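Local atomic coordinates of coronin (Toxoplasma gondii, PDB entry 4OZU), a protein that probably binds actin filaments, here represented by its WD40 beta-propeller domain, and contributes to host-cell invasion and egress by the parasite. Residues K194-V199 against A248-R253. Sequence-based numbering, arbitrary orientation.
Sequences KALNIV and AIWDTR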
loop_
_atom_site.group_PDB
_atom_site.type_symbol
_atom_site.label_atom_id
_atom_site.label_comp_id
_atom_site.label_asym_id
_atom_site.label_seq_id
_atom_site.Cartn_x
_atom_site.Cartn_y
_atom_site.Cartn_z
ATOM N N LYS A 194 -11.132 16.860 5.414
ATOM C CA LYS A 194 -10.281 16.576 6.578
ATOM C C LYS A 194 -10.883 15.492 7.464
ATOM O O LYS A 194 -10.553 15.389 8.644
ATOM C CB LYS A 194 -10.038 17.837 7.411
ATOM C CG LYS A 194 -9.728 19.101 6.609
ATOM C CD LYS A 194 -9.540 20.305 7.513
ATOM C CE LYS A 194 -9.577 21.600 6.711
ATOM N NZ LYS A 194 -9.091 22.768 7.489
ATOM N N ALA A 195 -11.762 14.680 6.888
ATOM C CA ALA A 195 -12.433 13.634 7.639
ATOM C C ALA A 195 -11.781 12.282 7.393
ATOM O O ALA A 195 -11.322 11.982 6.287
ATOM C CB ALA A 195 -13.903 13.580 7.273
ATOM N N LEU A 196 -11.735 11.483 8.452
ATOM C CA LEU A 196 -11.433 10.066 8.354
ATOM C C LEU A 196 -12.750 9.318 8.491
ATOM O O LEU A 196 -13.453 9.487 9.487
ATOM C CB LEU A 196 -10.448 9.639 9.441
ATOM C CG LEU A 196 -10.189 8.135 9.565
ATOM C CD1 LEU A 196 -9.405 7.613 8.370
ATOM C CD2 LEU A 196 -9.465 7.847 10.854
ATOM N N ASN A 197 -13.077 8.502 7.493
ATOM C CA ASN A 197 -14.349 7.796 7.452
ATOM C C ASN A 197 -14.142 6.297 7.449
ATOM O O ASN A 197 -13.251 5.787 6.767
ATOM C CB ASN A 197 -15.156 8.202 6.213
ATOM C CG ASN A 197 -15.179 9.702 5.996
ATOM O OD1 ASN A 197 -15.863 10.437 6.710
ATOM N ND2 ASN A 197 -14.431 10.165 4.997
ATOM N N ILE A 198 -14.970 5.603 8.224
ATOM C CA ILE A 198 -14.954 4.148 8.276
ATOM C C ILE A 198 -16.196 3.611 7.572
ATOM O O ILE A 198 -17.316 4.043 7.855
ATOM C CB ILE A 198 -14.922 3.621 9.721
ATOM C CG1 ILE A 198 -13.866 4.357 10.554
ATOM C CG2 ILE A 198 -14.678 2.124 9.716
ATOM C CD1 ILE A 198 -12.452 4.239 10.020
ATOM N N VAL A 199 -15.985 2.648 6.676
ATOM C CA VAL A 199 -17.050 2.134 5.812
ATOM C C VAL A 199 -17.193 0.632 5.943
ATOM O O VAL A 199 -16.199 -0.092 5.869
ATOM C CB VAL A 199 -16.778 2.461 4.335
ATOM C CG1 VAL A 199 -17.917 1.960 3.457
ATOM C CG2 VAL A 199 -16.582 3.965 4.153
ATOM N N ALA A 248 -1.839 10.502 13.972
ATOM C CA ALA A 248 -2.772 10.098 15.006
ATOM C C ALA A 248 -3.116 8.626 14.884
ATOM O O ALA A 248 -3.125 8.067 13.786
ATOM C CB ALA A 248 -4.031 10.937 14.946
ATOM N N ILE A 249 -3.371 8.015 16.039
ATOM C CA ILE A 249 -3.912 6.664 16.132
ATOM C C ILE A 249 -5.357 6.773 16.607
ATOM O O ILE A 249 -5.644 7.502 17.557
ATOM C CB ILE A 249 -3.098 5.782 17.103
ATOM C CG1 ILE A 249 -1.690 5.547 16.550
ATOM C CG2 ILE A 249 -3.817 4.443 17.354
ATOM C CD1 ILE A 249 -0.770 4.789 17.487
ATOM N N TRP A 250 -6.247 6.058 15.927
ATOM C CA TRP A 250 -7.674 6.079 16.219
ATOM C C TRP A 250 -8.176 4.691 16.518
ATOM O O TRP A 250 -7.781 3.725 15.871
ATOM C CB TRP A 250 -8.473 6.639 15.044
ATOM C CG TRP A 250 -7.950 7.924 14.561
ATOM C CD1 TRP A 250 -6.922 8.113 13.680
ATOM C CD2 TRP A 250 -8.410 9.226 14.932
ATOM N NE1 TRP A 250 -6.720 9.451 13.476
ATOM C CE2 TRP A 250 -7.615 10.157 14.237
ATOM C CE3 TRP A 250 -9.409 9.692 15.786
ATOM C CZ2 TRP A 250 -7.795 11.529 14.368
ATOM C CZ3 TRP A 250 -9.587 11.049 15.914
ATOM C CH2 TRP A 250 -8.785 11.957 15.209
ATOM N N ASP A 251 -9.075 4.630 17.486
ATOM C CA ASP A 251 -9.825 3.431 17.815
ATOM C C ASP A 251 -11.229 3.599 17.249
ATOM O O ASP A 251 -11.985 4.457 17.704
ATOM C CB ASP A 251 -9.857 3.235 19.328
ATOM C CG ASP A 251 -10.648 2.014 19.755
ATOM O OD1 ASP A 251 -11.235 1.322 18.894
ATOM O OD2 ASP A 251 -10.682 1.748 20.975
ATOM N N THR A 252 -11.580 2.790 16.253
ATOM C CA THR A 252 -12.861 2.966 15.570
ATOM C C THR A 252 -14.060 2.619 16.447
ATOM O O THR A 252 -15.207 2.879 16.070
ATOM C CB THR A 252 -12.931 2.128 14.278
ATOM O OG1 THR A 252 -12.625 0.760 14.565
ATOM C CG2 THR A 252 -11.940 2.661 13.257
ATOM N N ARG A 253 -13.800 2.051 17.621
ATOM C CA ARG A 253 -14.854 1.752 18.585
ATOM C C ARG A 253 -15.037 2.878 19.612
ATOM O O ARG A 253 -16.020 2.899 20.365
ATOM C CB ARG A 253 -14.545 0.441 19.303
ATOM C CG ARG A 253 -14.750 -0.784 18.442
ATOM C CD ARG A 253 -14.713 -2.061 19.263
ATOM N NE ARG A 253 -14.999 -3.233 18.438
ATOM C CZ ARG A 253 -14.087 -3.910 17.745
ATOM N NH1 ARG A 253 -12.803 -3.553 17.771
ATOM N NH2 ARG A 253 -14.463 -4.956 17.023
#
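One face of the Trp250 indole carries methyl CD2 of Leu196, a CH-pi contact set over the five-membered ring rather than the benzo half. The methyl stands 4.0 Å from the centroid of that ring, 19° off its normal. CD1 of Trp250 is the nearest ring atom to CD2 of Leu196, at 3.8 Å. CG of Leu196 lies anti to the backbone N (chi1 172°), which brings the branched end, and with it CD2, over to the indole. The ring nitrogen, NE1, hydrogen-bonds to the hydroxyl of Thr236 on the adjoining strand 233-239, which helps fix the tilt of the indole under the leucine.

Two residues further along both segments, Ile198 meets Thr252, the side chains crossing at about a right angle. CG2 of Thr252 packs 3.6 Å from CD1 of Ile198 and 3.7 Å from its CG1. The hydroxyl is turned to its own blade, where OG1 bonds to the carbonyl of Gly232, leaving the methyl for the isoleucine. Around Thr252 the chain turns: OD1 of Asp251 accepts from N of Arg253 at 3.0 Å, an Asx turn at the end of strand 245-251.

Strands 195-200 and 245-251 belong to neighbouring four-stranded propeller blades; Val210, from the blade of Leu196, touches Trp250, and Phe255, beyond strand 245-251, touches Leu196. These blades therefore meet here through apolar side-chain contact and dispersion, while the polar groups of Trp250 and Thr252 are satisfied within their own blade.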